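Local coordinates for probable sulfate-binding lipoprotein SubI (Mycobacterium tuberculosis, PDB 6DDN) that probably binds sulfate outside the cell membrane and hands it on for uptake, at residues 105-110 / 116-121; 150-155 / 163-168; 185-190 / 257-262. All blocks are in the same frame, centred on the assembly; numbering follows the deposited sequence.

Contact 1 (105-110 / 116-121). With SO4 (sulfate ion), chain E.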
loop_
_atom_site.group_PDB
_atom_site.type_symbol
_atom_site.label_atom_id
_atom_site.label_comp_id
_atom_site.label_asym_id
_atom_site.label_seq_id
_atom_site.Cartn_x
_atom_site.Cartn_y
_atom_site.Cartn_z
ATOM N N ASP A 105 10.168 -5.251 -15.654
ATOM C CA ASP A 105 11.142 -6.186 -15.119
ATOM C C ASP A 105 10.900 -6.511 -13.654
ATOM O O ASP A 105 11.333 -7.571 -13.191
ATOM C CB ASP A 105 12.564 -5.634 -15.295
ATOM C CG ASP A 105 12.907 -5.363 -16.752
ATOM O OD1 ASP A 105 13.241 -6.321 -17.481
ATOM O OD2 ASP A 105 12.839 -4.187 -17.171
ATOM N N LEU A 106 10.210 -5.635 -12.925
ATOM C CA LEU A 106 9.812 -5.886 -11.549
ATOM C C LEU A 106 8.435 -5.290 -11.314
ATOM O O LEU A 106 8.087 -4.248 -11.877
ATOM C CB LEU A 106 10.796 -5.283 -10.541
ATOM C CG LEU A 106 12.143 -5.974 -10.373
ATOM C CD1 LEU A 106 13.258 -5.058 -10.841
ATOM C CD2 LEU A 106 12.341 -6.375 -8.923
ATOM N N VAL A 107 7.657 -5.959 -10.470
ATOM C CA VAL A 107 6.346 -5.479 -10.064
ATOM C C VAL A 107 6.375 -5.220 -8.567
ATOM O O VAL A 107 6.995 -5.974 -7.811
ATOM C CB VAL A 107 5.227 -6.474 -10.426
ATOM C CG1 VAL A 107 4.846 -6.302 -11.877
ATOM C CG2 VAL A 107 5.669 -7.903 -10.147
ATOM N N ASN A 108 5.722 -4.139 -8.150
ATOM C CA ASN A 108 5.561 -3.803 -6.736
ATOM C C ASN A 108 4.168 -3.199 -6.599
ATOM O O ASN A 108 3.959 -2.029 -6.926
ATOM C CB ASN A 108 6.640 -2.840 -6.258
ATOM C CG ASN A 108 6.371 -2.313 -4.862
ATOM O OD1 ASN A 108 6.401 -1.106 -4.623
ATOM N ND2 ASN A 108 6.104 -3.220 -3.931
ATOM N N PHE A 109 3.220 -3.997 -6.126
ATOM C CA PHE A 109 1.820 -3.610 -6.140
ATOM C C PHE A 109 1.300 -3.410 -4.723
ATOM O O PHE A 109 1.933 -3.792 -3.736
ATOM C CB PHE A 109 0.989 -4.653 -6.894
ATOM C CG PHE A 109 1.259 -4.674 -8.369
ATOM C CD1 PHE A 109 1.568 -3.502 -9.041
ATOM C CD2 PHE A 109 1.223 -5.861 -9.082
ATOM C CE1 PHE A 109 1.824 -3.508 -10.400
ATOM C CE2 PHE A 109 1.479 -5.874 -10.444
ATOM C CZ PHE A 109 1.781 -4.695 -11.102
ATOM N N SER A 110 0.128 -2.777 -4.640
ATOM C CA SER A 110 -0.457 -2.462 -3.342
ATOM C C SER A 110 -0.866 -3.722 -2.594
ATOM O O SER A 110 -0.666 -3.820 -1.378
ATOM C CB SER A 110 -1.662 -1.540 -3.526
ATOM O OG SER A 110 -2.377 -1.387 -2.312
ATOM N N ALA A 116 -0.934 -12.013 -7.960
ATOM C CA ALA A 116 -1.520 -13.283 -8.377
ATOM C C ALA A 116 -2.060 -13.219 -9.799
ATOM O O ALA A 116 -1.997 -14.218 -10.527
ATOM C CB ALA A 116 -2.626 -13.693 -7.405
ATOM N N ARG A 117 -2.600 -12.069 -10.211
ATOM C CA ARG A 117 -3.051 -11.926 -11.592
ATOM C C ARG A 117 -1.905 -12.162 -12.566
ATOM O O ARG A 117 -2.081 -12.827 -13.593
ATOM C CB ARG A 117 -3.665 -10.543 -11.812
ATOM C CG ARG A 117 -4.061 -10.276 -13.262
ATOM C CD ARG A 117 -4.453 -8.825 -13.500
ATOM N NE ARG A 117 -5.713 -8.476 -12.852
ATOM C CZ ARG A 117 -5.803 -7.819 -11.700
ATOM N NH1 ARG A 117 -6.992 -7.543 -11.183
ATOM N NH2 ARG A 117 -4.704 -7.436 -11.065
ATOM N N LEU A 118 -0.719 -11.636 -12.252
ATOM C CA LEU A 118 0.438 -11.853 -13.113
ATOM C C LEU A 118 0.915 -13.298 -13.060
ATOM O O LEU A 118 1.421 -13.818 -14.061
ATOM C CB LEU A 118 1.569 -10.907 -12.721
ATOM C CG LEU A 118 1.240 -9.423 -12.847
ATOM C CD1 LEU A 118 2.515 -8.628 -12.890
ATOM C CD2 LEU A 118 0.411 -9.161 -14.090
ATOM N N VAL A 119 0.774 -13.956 -11.909
ATOM C CA VAL A 119 1.117 -15.371 -11.823
ATOM C C VAL A 119 0.157 -16.196 -12.670
ATOM O O VAL A 119 0.571 -17.089 -13.419
ATOM C CB VAL A 119 1.119 -15.837 -10.356
ATOM C CG1 VAL A 119 1.604 -17.271 -10.259
ATOM C CG2 VAL A 119 1.989 -14.927 -9.512
ATOM N N LYS A 120 -1.141 -15.898 -12.571
ATOM C CA LYS A 120 -2.140 -16.553 -13.405
ATOM C C LYS A 120 -1.865 -16.362 -14.891
ATOM O O LYS A 120 -2.306 -17.184 -15.703
ATOM C CB LYS A 120 -3.532 -16.017 -13.064
ATOM C CG LYS A 120 -4.648 -17.042 -13.153
ATOM C CD LYS A 120 -4.829 -17.789 -11.840
ATOM C CE LYS A 120 -6.001 -18.758 -11.915
ATOM N NZ LYS A 120 -5.881 -19.703 -13.059
ATOM N N ALA A 121 -1.146 -15.304 -15.262
ATOM C CA ALA A 121 -0.849 -14.999 -16.653
ATOM C C ALA A 121 0.565 -15.397 -17.059
ATOM O O ALA A 121 0.994 -15.066 -18.167
ATOM C CB ALA A 121 -1.066 -13.508 -16.922
HETATM S S SO4 E . -9.311 -8.467 -14.047
HETATM O O1 SO4 E . -8.362 -8.674 -15.136
HETATM O O2 SO4 E . -9.411 -7.041 -13.752
HETATM O O3 SO4 E . -10.623 -8.973 -14.438
HETATM O O4 SO4 E . -8.854 -9.181 -12.859
#

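Contact 2 (150-155 / 163-168)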
loop_
_atom_site.group_PDB
_atom_site.type_symbol
_atom_site.label_atom_id
_atom_site.label_comp_id
_atom_site.label_asym_id
_atom_site.label_seq_id
_atom_site.Cartn_x
_atom_site.Cartn_y
_atom_site.Cartn_z
ATOM N N ASN A 150 -6.640 18.636 12.962
ATOM C CA ASN A 150 -7.836 17.807 13.066
ATOM C C ASN A 150 -9.047 18.660 13.454
ATOM O O ASN A 150 -9.630 18.465 14.525
ATOM C CB ASN A 150 -7.634 16.671 14.059
ATOM C CG ASN A 150 -8.597 15.516 13.833
ATOM O OD1 ASN A 150 -9.605 15.656 13.139
ATOM N ND2 ASN A 150 -8.291 14.368 14.424
ATOM N N PRO A 151 -9.440 19.614 12.604
ATOM C CA PRO A 151 -10.485 20.569 13.009
ATOM C C PRO A 151 -11.787 19.902 13.396
ATOM O O PRO A 151 -12.501 20.411 14.269
ATOM C CB PRO A 151 -10.656 21.454 11.763
ATOM C CG PRO A 151 -9.428 21.210 10.930
ATOM C CD PRO A 151 -9.033 19.800 11.201
ATOM N N LYS A 152 -12.110 18.768 12.783
ATOM C CA LYS A 152 -13.345 18.054 13.063
ATOM C C LYS A 152 -13.153 16.919 14.060
ATOM O O LYS A 152 -14.099 16.165 14.309
ATOM C CB LYS A 152 -13.948 17.530 11.763
ATOM C CG LYS A 152 -14.587 18.630 10.942
ATOM C CD LYS A 152 -14.737 18.243 9.491
ATOM C CE LYS A 152 -15.296 19.404 8.699
ATOM N NZ LYS A 152 -16.544 19.941 9.314
ATOM N N ASN A 153 -11.955 16.783 14.629
ATOM C CA ASN A 153 -11.695 15.861 15.732
ATOM C C ASN A 153 -12.030 14.420 15.337
ATOM O O ASN A 153 -12.890 13.763 15.927
ATOM C CB ASN A 153 -12.469 16.292 16.984
ATOM C CG ASN A 153 -12.067 15.516 18.217
ATOM O OD1 ASN A 153 -10.887 15.236 18.431
ATOM N ND2 ASN A 153 -13.048 15.165 19.040
ATOM N N ILE A 154 -11.333 13.944 14.311
ATOM C CA ILE A 154 -11.493 12.576 13.832
ATOM C C ILE A 154 -10.465 11.700 14.536
ATOM O O ILE A 154 -9.257 11.933 14.420
ATOM C CB ILE A 154 -11.334 12.498 12.306
ATOM C CG1 ILE A 154 -12.165 13.587 11.625
ATOM C CG2 ILE A 154 -11.733 11.125 11.800
ATOM C CD1 ILE A 154 -13.660 13.373 11.737
ATOM N N ARG A 155 -10.942 10.695 15.273
ATOM C CA ARG A 155 -10.061 9.809 16.029
ATOM C C ARG A 155 -10.333 8.324 15.834
ATOM O O ARG A 155 -9.461 7.515 16.177
ATOM C CB ARG A 155 -10.143 10.116 17.535
ATOM C CG ARG A 155 -9.951 11.577 17.914
ATOM C CD ARG A 155 -8.482 11.959 18.020
ATOM N NE ARG A 155 -8.310 13.410 18.038
ATOM C CZ ARG A 155 -7.159 14.037 17.811
ATOM N NH1 ARG A 155 -6.061 13.342 17.546
ATOM N NH2 ARG A 155 -7.105 15.361 17.851
ATOM N N PRO A 163 -22.507 13.029 10.979
ATOM C CA PRO A 163 -23.253 13.779 9.959
ATOM C C PRO A 163 -22.370 14.794 9.248
ATOM O O PRO A 163 -21.699 15.612 9.880
ATOM C CB PRO A 163 -24.361 14.467 10.764
ATOM C CG PRO A 163 -24.496 13.660 12.007
ATOM C CD PRO A 163 -23.136 13.117 12.308
ATOM N N GLY A 164 -22.377 14.733 7.918
ATOM C CA GLY A 164 -21.675 15.699 7.103
ATOM C C GLY A 164 -20.219 15.392 6.829
ATOM O O GLY A 164 -19.580 16.138 6.077
ATOM N N ILE A 165 -19.672 14.330 7.411
ATOM C CA ILE A 165 -18.279 13.967 7.178
ATOM C C ILE A 165 -18.187 13.231 5.847
ATOM O O ILE A 165 -18.826 12.190 5.657
ATOM C CB ILE A 165 -17.731 13.105 8.325
ATOM C CG1 ILE A 165 -17.620 13.928 9.610
ATOM C CG2 ILE A 165 -16.378 12.517 7.954
ATOM C CD1 ILE A 165 -16.745 15.150 9.474
ATOM N N GLU A 166 -17.405 13.776 4.919
ATOM C CA GLU A 166 -17.140 13.114 3.650
ATOM C C GLU A 166 -15.798 12.405 3.724
ATOM O O GLU A 166 -14.785 13.015 4.080
ATOM C CB GLU A 166 -17.137 14.091 2.474
ATOM C CG GLU A 166 -16.776 13.394 1.166
ATOM C CD GLU A 166 -16.537 14.347 0.016
ATOM O OE1 GLU A 166 -16.527 15.577 0.242
ATOM O OE2 GLU A 166 -16.358 13.859 -1.120
ATOM N N VAL A 167 -15.799 11.123 3.379
ATOM C CA VAL A 167 -14.598 10.303 3.374
ATOM C C VAL A 167 -14.068 10.235 1.951
ATOM O O VAL A 167 -14.831 9.990 1.006
ATOM C CB VAL A 167 -14.885 8.896 3.922
ATOM C CG1 VAL A 167 -13.707 7.975 3.660
ATOM C CG2 VAL A 167 -15.206 8.966 5.408
ATOM N N ILE A 168 -12.769 10.463 1.792
ATOM C CA ILE A 168 -12.092 10.306 0.513
ATOM C C ILE A 168 -11.377 8.965 0.526
ATOM O O ILE A 168 -10.513 8.720 1.379
ATOM C CB ILE A 168 -11.108 11.456 0.248
ATOM C CG1 ILE A 168 -11.822 12.803 0.364
ATOM C CG2 ILE A 168 -10.476 11.308 -1.124
ATOM C CD1 ILE A 168 -13.027 12.932 -0.542
#

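Contact 3 (185-190 / 257-262). With SO4 (sulfate ion), chain G.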
loop_
_atom_site.group_PDB
_atom_site.type_symbol
_atom_site.label_atom_id
_atom_site.label_comp_id
_atom_site.label_asym_id
_atom_site.label_seq_id
_atom_site.Cartn_x
_atom_site.Cartn_y
_atom_site.Cartn_z
ATOM N N PRO A 185 -11.953 -0.987 8.309
ATOM C CA PRO A 185 -13.213 -0.797 9.038
ATOM C C PRO A 185 -14.046 -2.061 9.118
ATOM O O PRO A 185 -14.765 -2.254 10.107
ATOM C CB PRO A 185 -13.917 0.298 8.231
ATOM C CG PRO A 185 -13.415 0.112 6.860
ATOM C CD PRO A 185 -11.966 -0.250 7.033
ATOM N N TYR A 186 -13.975 -2.931 8.109
ATOM C CA TYR A 186 -14.669 -4.209 8.202
ATOM C C TYR A 186 -14.089 -5.055 9.326
ATOM O O TYR A 186 -14.823 -5.557 10.183
ATOM C CB TYR A 186 -14.590 -4.964 6.878
ATOM C CG TYR A 186 -15.080 -6.386 7.012
ATOM C CD1 TYR A 186 -16.435 -6.663 7.120
ATOM C CD2 TYR A 186 -14.187 -7.449 7.060
ATOM C CE1 TYR A 186 -16.892 -7.959 7.258
ATOM C CE2 TYR A 186 -14.634 -8.749 7.199
ATOM C CZ TYR A 186 -15.986 -8.999 7.295
ATOM O OH TYR A 186 -16.439 -10.291 7.432
ATOM N N ALA A 187 -12.764 -5.226 9.333
ATOM C CA ALA A 187 -12.122 -6.002 10.388
ATOM C C ALA A 187 -12.377 -5.390 11.759
ATOM O O ALA A 187 -12.575 -6.111 12.744
ATOM C CB ALA A 187 -10.622 -6.111 10.118
ATOM N N ALA A 188 -12.385 -4.057 11.842
ATOM C CA ALA A 188 -12.594 -3.397 13.126
ATOM C C ALA A 188 -14.022 -3.592 13.623
ATOM O O ALA A 188 -14.241 -4.021 14.761
ATOM C CB ALA A 188 -12.263 -1.908 13.012
ATOM N N LYS A 189 -15.009 -3.288 12.779
ATOM C CA LYS A 189 -16.404 -3.362 13.190
ATOM C C LYS A 189 -16.954 -4.783 13.217
ATOM O O LYS A 189 -18.061 -4.987 13.725
ATOM C CB LYS A 189 -17.264 -2.493 12.273
ATOM C CG LYS A 189 -17.036 -1.012 12.484
ATOM C CD LYS A 189 -17.053 -0.677 13.965
ATOM C CE LYS A 189 -17.282 0.801 14.201
ATOM N NZ LYS A 189 -17.126 1.154 15.640
ATOM N N SER A 190 -16.217 -5.761 12.692
ATOM C CA SER A 190 -16.639 -7.154 12.726
ATOM C C SER A 190 -15.774 -8.014 13.634
ATOM O O SER A 190 -15.993 -9.228 13.702
ATOM C CB SER A 190 -16.639 -7.747 11.312
ATOM O OG SER A 190 -15.321 -8.041 10.884
ATOM N N GLN A 257 -8.108 0.584 16.089
ATOM C CA GLN A 257 -8.021 -0.625 15.286
ATOM C C GLN A 257 -7.738 -0.229 13.843
ATOM O O GLN A 257 -8.448 0.607 13.275
ATOM C CB GLN A 257 -9.309 -1.446 15.365
ATOM C CG GLN A 257 -9.743 -1.811 16.774
ATOM C CD GLN A 257 -10.779 -2.919 16.789
ATOM O OE1 GLN A 257 -10.568 -3.988 16.219
ATOM N NE2 GLN A 257 -11.909 -2.665 17.439
ATOM N N THR A 258 -6.696 -0.816 13.262
ATOM C CA THR A 258 -6.345 -0.565 11.875
ATOM C C THR A 258 -5.863 -1.866 11.249
ATOM O O THR A 258 -5.705 -2.886 11.927
ATOM C CB THR A 258 -5.280 0.530 11.747
ATOM O OG1 THR A 258 -5.184 0.948 10.380
ATOM C CG2 THR A 258 -3.927 0.015 12.206
ATOM N N PHE A 259 -5.633 -1.824 9.939
ATOM C CA PHE A 259 -5.250 -2.997 9.170
ATOM C C PHE A 259 -3.781 -2.927 8.781
ATOM O O PHE A 259 -3.252 -1.846 8.499
ATOM C CB PHE A 259 -6.108 -3.138 7.913
ATOM C CG PHE A 259 -6.333 -4.560 7.498
ATOM C CD1 PHE A 259 -7.360 -5.301 8.057
ATOM C CD2 PHE A 259 -5.511 -5.160 6.558
ATOM C CE1 PHE A 259 -7.568 -6.613 7.686
ATOM C CE2 PHE A 259 -5.712 -6.472 6.181
ATOM C CZ PHE A 259 -6.744 -7.200 6.746
ATOM N N LYS A 260 -3.129 -4.086 8.761
ATOM C CA LYS A 260 -1.722 -4.170 8.391
ATOM C C LYS A 260 -1.600 -4.223 6.874
ATOM O O LYS A 260 -2.071 -5.174 6.239
ATOM C CB LYS A 260 -1.074 -5.398 9.028
ATOM C CG LYS A 260 0.420 -5.515 8.767
ATOM C CD LYS A 260 0.886 -6.956 8.893
ATOM C CE LYS A 260 2.376 -7.033 9.182
ATOM N NZ LYS A 260 2.814 -8.427 9.480
ATOM N N ILE A 261 -0.972 -3.207 6.297
ATOM C CA ILE A 261 -0.760 -3.137 4.858
ATOM C C ILE A 261 0.550 -3.836 4.525
ATOM O O ILE A 261 1.587 -3.556 5.138
ATOM C CB ILE A 261 -0.745 -1.677 4.377
ATOM C CG1 ILE A 261 -2.080 -1.003 4.699
ATOM C CG2 ILE A 261 -0.434 -1.604 2.887
ATOM C CD1 ILE A 261 -2.217 0.392 4.123
ATOM N N GLU A 262 0.502 -4.759 3.565
ATOM C CA GLU A 262 1.678 -5.497 3.116
ATOM C C GLU A 262 1.775 -5.367 1.605
ATOM O O GLU A 262 0.900 -5.856 0.883
ATOM C CB GLU A 262 1.602 -6.970 3.528
ATOM C CG GLU A 262 1.455 -7.194 5.024
ATOM C CD GLU A 262 1.592 -8.653 5.407
ATOM O OE1 GLU A 262 2.621 -9.017 6.017
ATOM O OE2 GLU A 262 0.674 -9.439 5.092
HETATM S S SO4 G . -11.876 1.782 16.221
HETATM O O1 SO4 G . -10.990 1.163 15.245
HETATM O O2 SO4 G . -12.164 3.142 15.790
HETATM O O3 SO4 G . -13.124 1.030 16.309
HETATM O O4 SO4 G . -11.214 1.797 17.522
#

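Contact 1 (105-110 / 116-121)
Val107 and Leu118 turn their side chains toward each other through similar first torsions: chi1 of -81° sets CG1 of Val107 beside its own backbone N, and chi1 of -61° does the same for CG of Leu118, from which chi2 directs the methyl CD1 across the gap. The two side chains then meet tip to tip, with Val107 CG1 and Leu118 CD1 only 3.4 Å apart, closer than usual for two carbons. The same methyl reaches Phe109. It lies near the plane of the phenyl ring, at its edge, 3.8 Å from Phe109 CE2, and the two side chains cross at about a right angle. One leucine methyl thus fills the angle between a valine branch and a ring edge, and all three residues are buried. The backbones stay well apart, Val107 CA and Leu118 CA being 9.2 Å from each other, so the junction is made by side chains alone. One residue before Leu118, the bend at chi3 of an otherwise extended Arg117 turns its guanidinium edge to a sulfate ion. Both Arg117 NE (3.2 Å) and Arg117 NH1 (3.0 Å) donate to a single oxygen of it, O4. This ion, probably from the crystallisation liquor, is also held by Arg96 NE, while NH2 of Arg117 forms a salt bridge with Asp114. The contact is helix-on-sheet packing of an alpha/beta lobe. Strand 106-108 runs parallel to 53-58 and antiparallel to 257-267, as Asp105 to Val107 bond to Thr55, Val57, Ala266 and Val268. Helix 113-120 lies against this sheet beside helix 91-99, whose Ser91, Gln94 and Ser95 touch Phe109 and whose Ala99 touches Leu118.

Contact 2 (150-155 / 163-168)
Apolar contact joins Lys152 and Ile154 to Ile165, whose end methyl CD1 serves both. The aliphatic part of Lys152 and the Ile165 side chain slide past each other in opposite directions, Lys152 CD lying 3.7 Å from Ile165 CD1. Ile154 closes in more loosely, methyl against methyl, at 4.2 Å between Ile154 CD1 and Ile165 CD1. The chain of Lys152 stays extended as far as CE and bends only at chi4 (-52°), and its side chain comes within about 3 Å of a sulfate ion, probably from the crystallisation liquor.

Hydrogen bonds fix the shape of 150-155 itself. Asn150 uses both ends of its amide on one residue: OD1 accepts from Ile154 N at 2.7 Å, nearly straight, and ND2 donates to Ile154 O at 2.6 Å, in the plane of the Asn150 amide. Arg155 NE bonds to Asn153 OD1 in the plane of the guanidinium, again nearly straight, at 3.2 Å. Asn150 ND2 also sits 3.6 Å above the centre of the Arg155 guanidinium, one atom over the face. Beyond the pair, Arg162 grips the carbonyls of Lys152 and Asn153, and Ile165 also packs on Val232.

Residues 150-153 form a type I beta turn, closed by Asn153 N to Asn150 O; Lys152 from the turn and Ile154 just after it lie against the loop that leads into strand 167-168, a parallel partner of strand 232-236 in an alpha/beta lobe.

Contact 3 (185-190 / 257-262)
Ala187 and Ala188 face the start of strand 257-267 from helix 177-190, a helix-on-sheet layer of the alpha/beta lobe in this periplasmic binding protein. The small methyls let the helix approach closely: Ala188 CA and Gln257 CA are 5.8 Å apart. Phe259 presents its ring edge. Ala187 CB lies in the ring plane, level with CD1 and CE1 and 3.9 Å from Phe259 CE1, so neither ring face takes up the methyl. Gln257 points the root of its side chain at the helix, with its CB 3.8 Å from Ala188 CB, and then runs on extended beyond CG past the alanine. This brings the amide alongside the helix backbone, Gln257 OE1 lying 3.7 Å from Ala188 CA; the polar partner of that oxygen is Trp320 NE1. Trp320, on strand 318-320, also touches Ala187 and Phe259, and Trp157 touches Ala188.

A sulfate ion, probably from the crystallisation liquor, sits at the start of the strand, where Gln257 N donates to its O1 at 3.1 Å and Trp157 N adds another bond. Lys189, turned away from the strand, pairs with Asp158. Farther along 185-190, Ser190 OG lies 3.7 Å above the centre of the Tyr186 ring and donates to the carbonyl of the same residue, Ser190 OG to Tyr186 O being 2.6 Å, with the hydroxyl standing above the carbonyl plane.

The contacts follow one another in the chain, contact 1 first, then 2, then contact 3, whose two segments are separated by 66 residues, about half of them helical. All three reach the same mixed sheet. Contacts 1 and 2 lie on opposite sides of the chain's centre, their centres about 35 Å apart; contact 3 lies about 24 Å from contact 1 and about 19 Å from contact 2, centre to centre. Strand 257-267 links contacts 3 and 1: it begins in contact 3 beside strand 138-147 and goes on to pair with strand 106-108 of contact 1. Helix 177-190 follows strand 167-168 of contact 2. Such a shared strand is consistent with the two-lobed fold of periplasmic binding proteins.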